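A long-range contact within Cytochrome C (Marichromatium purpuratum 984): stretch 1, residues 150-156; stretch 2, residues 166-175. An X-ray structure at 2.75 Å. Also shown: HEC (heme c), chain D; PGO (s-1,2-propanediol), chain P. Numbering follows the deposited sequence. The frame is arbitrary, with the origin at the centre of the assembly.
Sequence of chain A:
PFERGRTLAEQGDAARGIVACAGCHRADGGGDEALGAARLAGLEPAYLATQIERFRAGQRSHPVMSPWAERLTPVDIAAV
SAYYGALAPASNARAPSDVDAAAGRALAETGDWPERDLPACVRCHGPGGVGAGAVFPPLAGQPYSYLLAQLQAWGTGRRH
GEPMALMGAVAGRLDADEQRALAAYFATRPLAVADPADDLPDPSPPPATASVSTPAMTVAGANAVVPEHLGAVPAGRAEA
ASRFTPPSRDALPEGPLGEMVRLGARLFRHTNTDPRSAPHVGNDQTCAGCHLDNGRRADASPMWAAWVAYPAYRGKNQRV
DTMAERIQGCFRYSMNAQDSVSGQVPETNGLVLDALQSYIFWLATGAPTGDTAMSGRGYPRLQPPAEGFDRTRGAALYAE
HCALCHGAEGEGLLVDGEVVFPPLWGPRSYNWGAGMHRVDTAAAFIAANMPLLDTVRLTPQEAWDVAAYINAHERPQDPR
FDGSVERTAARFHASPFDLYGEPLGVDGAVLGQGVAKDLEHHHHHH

Stretch 1 150-156: QLQAWGT
Stretch 2 166-175: LMGAVAGRLD

Two helical segments of one chain cross almost at right angles beside a heme c. Stretch 1 is helical, continuing a helix that begins earlier in the chain. Stretch 2 begins helical at Leu 166 and later turns. The helix axes approach to 7.9 Å, with a signed crossing angle of -96°. No hydrogen bond links the stretches; apolar packing joins them and buries 330 Å², both sides summed.

Leu 166 (phi/psi -63/-43; chi1 m, chi2 t) does not touch stretch 1.

Met 167 (-82/-19) points toward stretch 1, with chi1, chi2 and chi3 all m. Its SD binds HEC FE at 2.4 Å; a second ligand comes from elsewhere in the structure. Its CB sits over one face of Trp 154, 3.5 Å from the six-membered ring centroid, a CH-pi contact. The closest pair is Met 167 CB to Trp 154 CE2, 3.4 Å. Met 167 CE reaches Leu 151 CD2 at 3.9 Å. A flexible thioether thus serves both metal and apolar packing.

Trp 154 (-65/-35) also points toward its partner. Its chi1 of -94° lies between wells; chi2 is -59°. The ring edge meets the heme, with Trp 154 CZ3 3.6 Å from HEC C2A. Leu 151 (-67/-40; m, t) starts sideways, but its end comes nearer. Its CD2 is 3.9 Å from HEC CHB.

Gly 168 (-67/-41) is the CA neighbour of Trp 154, the two CA atoms 5.2 Å apart. Gly 168 N lies 3.8 Å from Trp 154 CD1. Ala 169 (-66/-40) points away. Val 170 (-66/-48; chi1 t) turns sideways, its CG1 3.7 Å from HEC CBB.

Ala 171 (-65/-32) is buried and points toward stretch 1. Its CB lies 3.5 Å from Trp 154 CB, 3.6 Å from Gly 155 N and 3.8 Å from Leu 151 O. The small methyl suits this close backbone approach: the CA atoms of Gly 155 (-70/-15) and Ala 171 are 4.9 Å apart. Ala 171 N hydrogen-bonds to Met 167 O at 2.9 Å.

A type I turn runs from Ala 171 to Leu 174 through Gly 172 (-66/-14) and Arg 173 (-108/7). Leu 174 (-112/143; m, t) points back, its CD1 4.4 Å from Leu 151 CD2. A propanediol sits nearby, with weak hydrogen bonds from PGO O2 to Gly 155 O and from PGO O1 to Leu 174 O, both 3.3 Å. Asp 175 (-93/168; chi1 p) caps the following helix.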

ATOM      1  N   GLN A 150      23.923  22.729  34.779  1.00 35.20           N
ATOM      2  CA  GLN A 150      24.285  23.207  33.449  1.00 42.93           C
ATOM      3  C   GLN A 150      23.053  23.694  32.687  1.00 45.34           C
ATOM      4  O   GLN A 150      23.084  24.742  32.021  1.00 32.76           O
ATOM      5  CB  GLN A 150      24.987  22.096  32.667  1.00 40.99           C
ATOM      6  CG  GLN A 150      26.216  21.511  33.328  1.00 44.25           C
ATOM      7  CD  GLN A 150      27.087  22.528  34.040  1.00 41.13           C
ATOM      8  OE1 GLN A 150      27.658  23.416  33.422  1.00 47.81           O
ATOM      9  NE2 GLN A 150      27.217  22.381  35.332  1.00 40.58           N
ATOM     10  N   LEU A 151      21.950  22.947  32.765  1.00 43.88           N
ATOM     11  CA  LEU A 151      20.779  23.358  32.011  1.00 42.98           C
ATOM     12  C   LEU A 151      20.225  24.653  32.575  1.00 39.29           C
ATOM     13  O   LEU A 151      19.845  25.558  31.825  1.00 40.94           O
ATOM     14  CB  LEU A 151      19.720  22.253  32.019  1.00 43.43           C
ATOM     15  CG  LEU A 151      20.022  20.948  31.281  1.00 45.06           C
ATOM     16  CD1 LEU A 151      18.871  19.927  31.520  1.00 48.65           C
ATOM     17  CD2 LEU A 151      20.221  21.199  29.800  1.00 40.51           C
ATOM     18  N   GLN A 152      20.221  24.789  33.899  1.00 45.25           N
ATOM     19  CA  GLN A 152      19.817  26.056  34.496  1.00 41.40           C
ATOM     20  C   GLN A 152      20.759  27.180  34.072  1.00 41.04           C
ATOM     21  O   GLN A 152      20.319  28.306  33.810  1.00 34.79           O
ATOM     22  CB  GLN A 152      19.784  25.905  36.001  1.00 39.66           C
ATOM     23  CG  GLN A 152      18.561  25.171  36.478  1.00 49.04           C
ATOM     24  CD  GLN A 152      18.646  24.765  37.937  1.00 55.14           C
ATOM     25  OE1 GLN A 152      19.733  24.528  38.501  1.00 54.21           O
ATOM     26  NE2 GLN A 152      17.496  24.641  38.547  1.00 51.97           N
ATOM     27  N   ALA A 153      22.057  26.878  33.959  1.00 38.72           N
ATOM     28  CA  ALA A 153      23.018  27.902  33.571  1.00 37.98           C
ATOM     29  C   ALA A 153      22.769  28.389  32.154  1.00 34.94           C
ATOM     30  O   ALA A 153      22.671  29.589  31.912  1.00 38.26           O
ATOM     31  CB  ALA A 153      24.438  27.359  33.701  1.00 34.24           C
ATOM     32  N   TRP A 154      22.645  27.474  31.202  1.00 36.87           N
ATOM     33  CA  TRP A 154      22.472  27.906  29.825  1.00 36.96           C
ATOM     34  C   TRP A 154      21.154  28.640  29.657  1.00 41.89           C
ATOM     35  O   TRP A 154      21.057  29.586  28.860  1.00 46.93           O
ATOM     36  CB  TRP A 154      22.535  26.713  28.878  1.00 39.20           C
ATOM     37  CG  TRP A 154      23.866  26.419  28.287  1.00 38.16           C
ATOM     38  CD1 TRP A 154      24.617  27.249  27.519  1.00 42.92           C
ATOM     39  CD2 TRP A 154      24.590  25.202  28.384  1.00 37.24           C
ATOM     40  NE1 TRP A 154      25.778  26.625  27.126  1.00 36.77           N
ATOM     41  CE2 TRP A 154      25.786  25.364  27.655  1.00 42.91           C
ATOM     42  CE3 TRP A 154      24.346  23.989  29.008  1.00 39.65           C
ATOM     43  CZ2 TRP A 154      26.728  24.355  27.533  1.00 37.82           C
ATOM     44  CZ3 TRP A 154      25.293  22.985  28.893  1.00 39.40           C
ATOM     45  CH2 TRP A 154      26.467  23.177  28.162  1.00 34.97           C
ATOM     46  N   GLY A 155      20.124  28.216  30.395  1.00 33.56           N
ATOM     47  CA  GLY A 155      18.808  28.819  30.243  1.00 44.32           C
ATOM     48  C   GLY A 155      18.734  30.230  30.763  1.00 44.35           C
ATOM     49  O   GLY A 155      17.773  30.947  30.456  1.00 43.63           O
ATOM     50  N   THR A 156      19.724  30.638  31.551  1.00 39.06           N
ATOM     51  CA  THR A 156      19.793  31.986  32.077  1.00 39.94           C
ATOM     52  C   THR A 156      21.023  32.766  31.614  1.00 41.17           C
ATOM     53  O   THR A 156      21.115  33.961  31.909  1.00 45.57           O
ATOM     54  CB  THR A 156      19.759  31.946  33.615  1.00 41.51           C
ATOM     55  OG1 THR A 156      20.882  31.209  34.139  1.00 41.91           O
ATOM     56  CG2 THR A 156      18.514  31.326  34.084  1.00 32.27           C
ATOM     57  N   LEU A 166      24.617  26.166  20.497  1.00 40.73           N
ATOM     58  CA  LEU A 166      23.667  25.070  20.365  1.00 37.45           C
ATOM     59  C   LEU A 166      22.929  24.812  21.679  1.00 39.03           C
ATOM     60  O   LEU A 166      21.704  24.595  21.677  1.00 34.88           O
ATOM     61  CB  LEU A 166      24.400  23.818  19.868  1.00 35.62           C
ATOM     62  CG  LEU A 166      24.996  23.872  18.451  1.00 39.55           C
ATOM     63  CD1 LEU A 166      25.717  22.571  18.144  1.00 38.85           C
ATOM     64  CD2 LEU A 166      23.940  24.157  17.402  1.00 41.79           C
ATOM     65  N   MET A 167      23.655  24.819  22.809  1.00 31.94           N
ATOM     66  CA  MET A 167      23.038  24.476  24.078  1.00 37.49           C
ATOM     67  C   MET A 167      22.308  25.641  24.686  1.00 40.78           C
ATOM     68  O   MET A 167      21.445  25.436  25.536  1.00 43.30           O
ATOM     69  CB  MET A 167      24.048  23.963  25.101  1.00 39.76           C
ATOM     70  CG  MET A 167      24.382  22.465  24.965  1.00 39.93           C
ATOM     71  SD  MET A 167      22.948  21.385  24.936  1.00 38.41           S
ATOM     72  CE  MET A 167      22.225  21.642  26.532  1.00 40.00           C
ATOM     73  N   GLY A 168      22.601  26.861  24.271  1.00 39.95           N
ATOM     74  CA  GLY A 168      21.724  27.935  24.679  1.00 42.03           C
ATOM     75  C   GLY A 168      20.372  27.784  24.039  1.00 37.26           C
ATOM     76  O   GLY A 168      19.343  27.940  24.695  1.00 40.30           O
ATOM     77  N   ALA A 169      20.363  27.410  22.765  1.00 35.82           N
ATOM     78  CA  ALA A 169      19.102  27.185  22.084  1.00 41.73           C
ATOM     79  C   ALA A 169      18.363  25.987  22.681  1.00 43.03           C
ATOM     80  O   ALA A 169      17.149  26.029  22.880  1.00 40.17           O
ATOM     81  CB  ALA A 169      19.362  26.991  20.596  1.00 43.96           C
ATOM     82  N   VAL A 170      19.064  24.921  23.022  1.00 43.55           N
ATOM     83  CA  VAL A 170      18.364  23.796  23.617  1.00 34.54           C
ATOM     84  C   VAL A 170      17.798  24.183  24.975  1.00 38.38           C
ATOM     85  O   VAL A 170      16.641  23.894  25.292  1.00 39.43           O
ATOM     86  CB  VAL A 170      19.295  22.585  23.723  1.00 36.66           C
ATOM     87  CG1 VAL A 170      18.653  21.515  24.596  1.00 39.89           C
ATOM     88  CG2 VAL A 170      19.589  22.079  22.341  1.00 39.38           C
ATOM     89  N   ALA A 171      18.616  24.800  25.826  1.00 42.46           N
ATOM     90  CA  ALA A 171      18.155  25.065  27.187  1.00 40.57           C
ATOM     91  C   ALA A 171      17.008  26.040  27.190  1.00 38.09           C
ATOM     92  O   ALA A 171      16.133  25.966  28.061  1.00 51.14           O
ATOM     93  CB  ALA A 171      19.290  25.613  28.044  1.00 39.54           C
ATOM     94  N   GLY A 172      17.005  26.962  26.229  1.00 36.59           N
ATOM     95  CA  GLY A 172      15.971  27.959  26.072  1.00 43.00           C
ATOM     96  C   GLY A 172      14.616  27.415  25.694  1.00 38.21           C
ATOM     97  O   GLY A 172      13.627  28.151  25.756  1.00 50.84           O
ATOM     98  N   ARG A 173      14.557  26.168  25.271  1.00 37.65           N
ATOM     99  CA  ARG A 173      13.336  25.557  24.791  1.00 37.33           C
ATOM    100  C   ARG A 173      12.783  24.526  25.774  1.00 42.52           C
ATOM    101  O   ARG A 173      11.812  23.832  25.458  1.00 44.30           O
ATOM    102  CB  ARG A 173      13.621  24.945  23.418  1.00 38.89           C
ATOM    103  CG  ARG A 173      14.093  25.999  22.403  1.00 32.68           C
ATOM    104  CD  ARG A 173      14.321  25.434  21.028  1.00 39.85           C
ATOM    105  NE  ARG A 173      15.131  26.312  20.189  1.00 39.78           N
ATOM    106  CZ  ARG A 173      15.238  26.201  18.868  1.00 40.44           C
ATOM    107  NH1 ARG A 173      14.593  25.261  18.204  1.00 42.91           N
ATOM    108  NH2 ARG A 173      15.976  27.051  18.195  1.00 40.93           N
ATOM    109  N   LEU A 174      13.374  24.420  26.959  1.00 42.52           N
ATOM    110  CA  LEU A 174      12.935  23.509  28.006  1.00 43.09           C
ATOM    111  C   LEU A 174      12.372  24.294  29.188  1.00 45.92           C
ATOM    112  O   LEU A 174      12.884  25.371  29.523  1.00 53.09           O
ATOM    113  CB  LEU A 174      14.099  22.653  28.499  1.00 42.71           C
ATOM    114  CG  LEU A 174      14.909  21.860  27.488  1.00 45.99           C
ATOM    115  CD1 LEU A 174      16.128  21.181  28.156  1.00 43.54           C
ATOM    116  CD2 LEU A 174      14.023  20.860  26.859  1.00 42.26           C
ATOM    117  N   ASP A 175      11.321  23.753  29.822  1.00 48.31           N
ATOM    118  CA  ASP A 175      10.804  24.303  31.070  1.00 42.66           C
ATOM    119  C   ASP A 175      11.462  23.574  32.253  1.00 42.46           C
ATOM    120  O   ASP A 175      12.177  22.587  32.088  1.00 45.82           O
ATOM    121  CB  ASP A 175       9.250  24.269  31.108  1.00 41.99           C
ATOM    122  CG  ASP A 175       8.642  22.860  31.197  1.00 61.81           C
ATOM    123  OD1 ASP A 175       9.210  21.984  31.904  1.00 64.06           O
ATOM    124  OD2 ASP A 175       7.529  22.660  30.625  1.00 64.29           O
TER
HETATM  125 FE   HEC D1002      23.707  19.162  24.747  1.00 44.81          FE
HETATM  126  CHA HEC D1002      26.742  19.901  26.293  1.00 35.44           C
HETATM  127  CHB HEC D1002      22.280  18.518  27.882  1.00 32.87           C
HETATM  128  CHC HEC D1002      20.702  18.277  23.209  1.00 32.20           C
HETATM  129  CHD HEC D1002      25.040  20.080  21.662  1.00 36.95           C
HETATM  130  NA  HEC D1002      24.402  19.197  26.715  1.00 42.46           N
HETATM  131  C1A HEC D1002      25.626  19.509  27.119  1.00 32.16           C
HETATM  132  C2A HEC D1002      25.804  19.464  28.581  1.00 36.76           C
HETATM  133  C3A HEC D1002      24.475  19.073  29.061  1.00 45.70           C
HETATM  134  C4A HEC D1002      23.681  18.930  27.810  1.00 43.99           C
HETATM  135  CMA HEC D1002      24.067  18.869  30.493  1.00 37.15           C
HETATM  136  CAA HEC D1002      27.024  19.745  29.421  1.00 40.19           C
HETATM  137  CBA HEC D1002      27.793  18.451  29.638  1.00 35.92           C
HETATM  138  CGA HEC D1002      28.985  18.673  30.540  1.00 37.80           C
HETATM  139  O1A HEC D1002      29.830  17.760  30.647  1.00 32.71           O
HETATM  140  O2A HEC D1002      29.075  19.764  31.150  1.00 40.05           O
HETATM  141  NB  HEC D1002      21.841  18.515  25.422  1.00 34.36           N
HETATM  142  C1B HEC D1002      21.467  18.315  26.687  1.00 35.47           C
HETATM  143  C2B HEC D1002      20.061  17.848  26.812  1.00 35.37           C
HETATM  144  C3B HEC D1002      19.598  17.797  25.421  1.00 35.03           C
HETATM  145  C4B HEC D1002      20.781  18.232  24.660  1.00 33.65           C
HETATM  146  CMB HEC D1002      19.316  17.532  28.078  1.00 42.35           C
HETATM  147  CAB HEC D1002      18.267  17.383  24.862  1.00 38.77           C
HETATM  148  CBB HEC D1002      17.174  18.207  25.480  1.00 35.58           C
HETATM  149  NC  HEC D1002      22.998  19.164  22.792  1.00 34.68           N
HETATM  150  C1C HEC D1002      21.803  18.760  22.381  1.00 33.51           C
HETATM  151  C2C HEC D1002      21.617  18.868  20.920  1.00 34.95           C
HETATM  152  C3C HEC D1002      22.891  19.421  20.443  1.00 32.72           C
HETATM  153  C4C HEC D1002      23.663  19.563  21.706  1.00 33.58           C
HETATM  154  CMC HEC D1002      20.375  18.502  20.166  1.00 36.25           C
HETATM  155  CAC HEC D1002      23.388  19.720  19.046  1.00 30.56           C
HETATM  156  CBC HEC D1002      22.449  20.374  18.072  1.00 36.96           C
HETATM  157  ND  HEC D1002      25.549  19.860  24.093  1.00 34.27           N
HETATM  158  C1D HEC D1002      25.878  20.188  22.854  1.00 32.11           C
HETATM  159  C2D HEC D1002      27.269  20.663  22.731  1.00 29.41           C
HETATM  160  C3D HEC D1002      27.793  20.612  24.076  1.00 28.85           C
HETATM  161  C4D HEC D1002      26.628  20.092  24.845  1.00 38.73           C
HETATM  162  CMD HEC D1002      27.970  21.115  21.512  1.00 29.56           C
HETATM  163  CAD HEC D1002      29.181  20.997  24.528  1.00 39.77           C
HETATM  164  CBD HEC D1002      29.222  22.442  25.041  1.00 39.29           C
HETATM  165  CGD HEC D1002      30.643  22.934  25.230  1.00 42.14           C
HETATM  166  O1D HEC D1002      30.851  23.598  26.265  1.00 42.81           O
HETATM  167  O2D HEC D1002      31.537  22.659  24.385  1.00 43.59           O
HETATM  168  C1  PGO P1014      13.315  28.679  29.838  0.78 77.89           C
HETATM  169  C2  PGO P1014      13.495  30.161  29.472  0.78 86.89           C
HETATM  170  C3  PGO P1014      12.436  30.615  28.439  0.78 86.51           C
HETATM  171  O1  PGO P1014      14.502  28.145  30.459  0.78 65.35           O
HETATM  172  O2  PGO P1014      14.861  30.378  29.034  0.78 75.61           O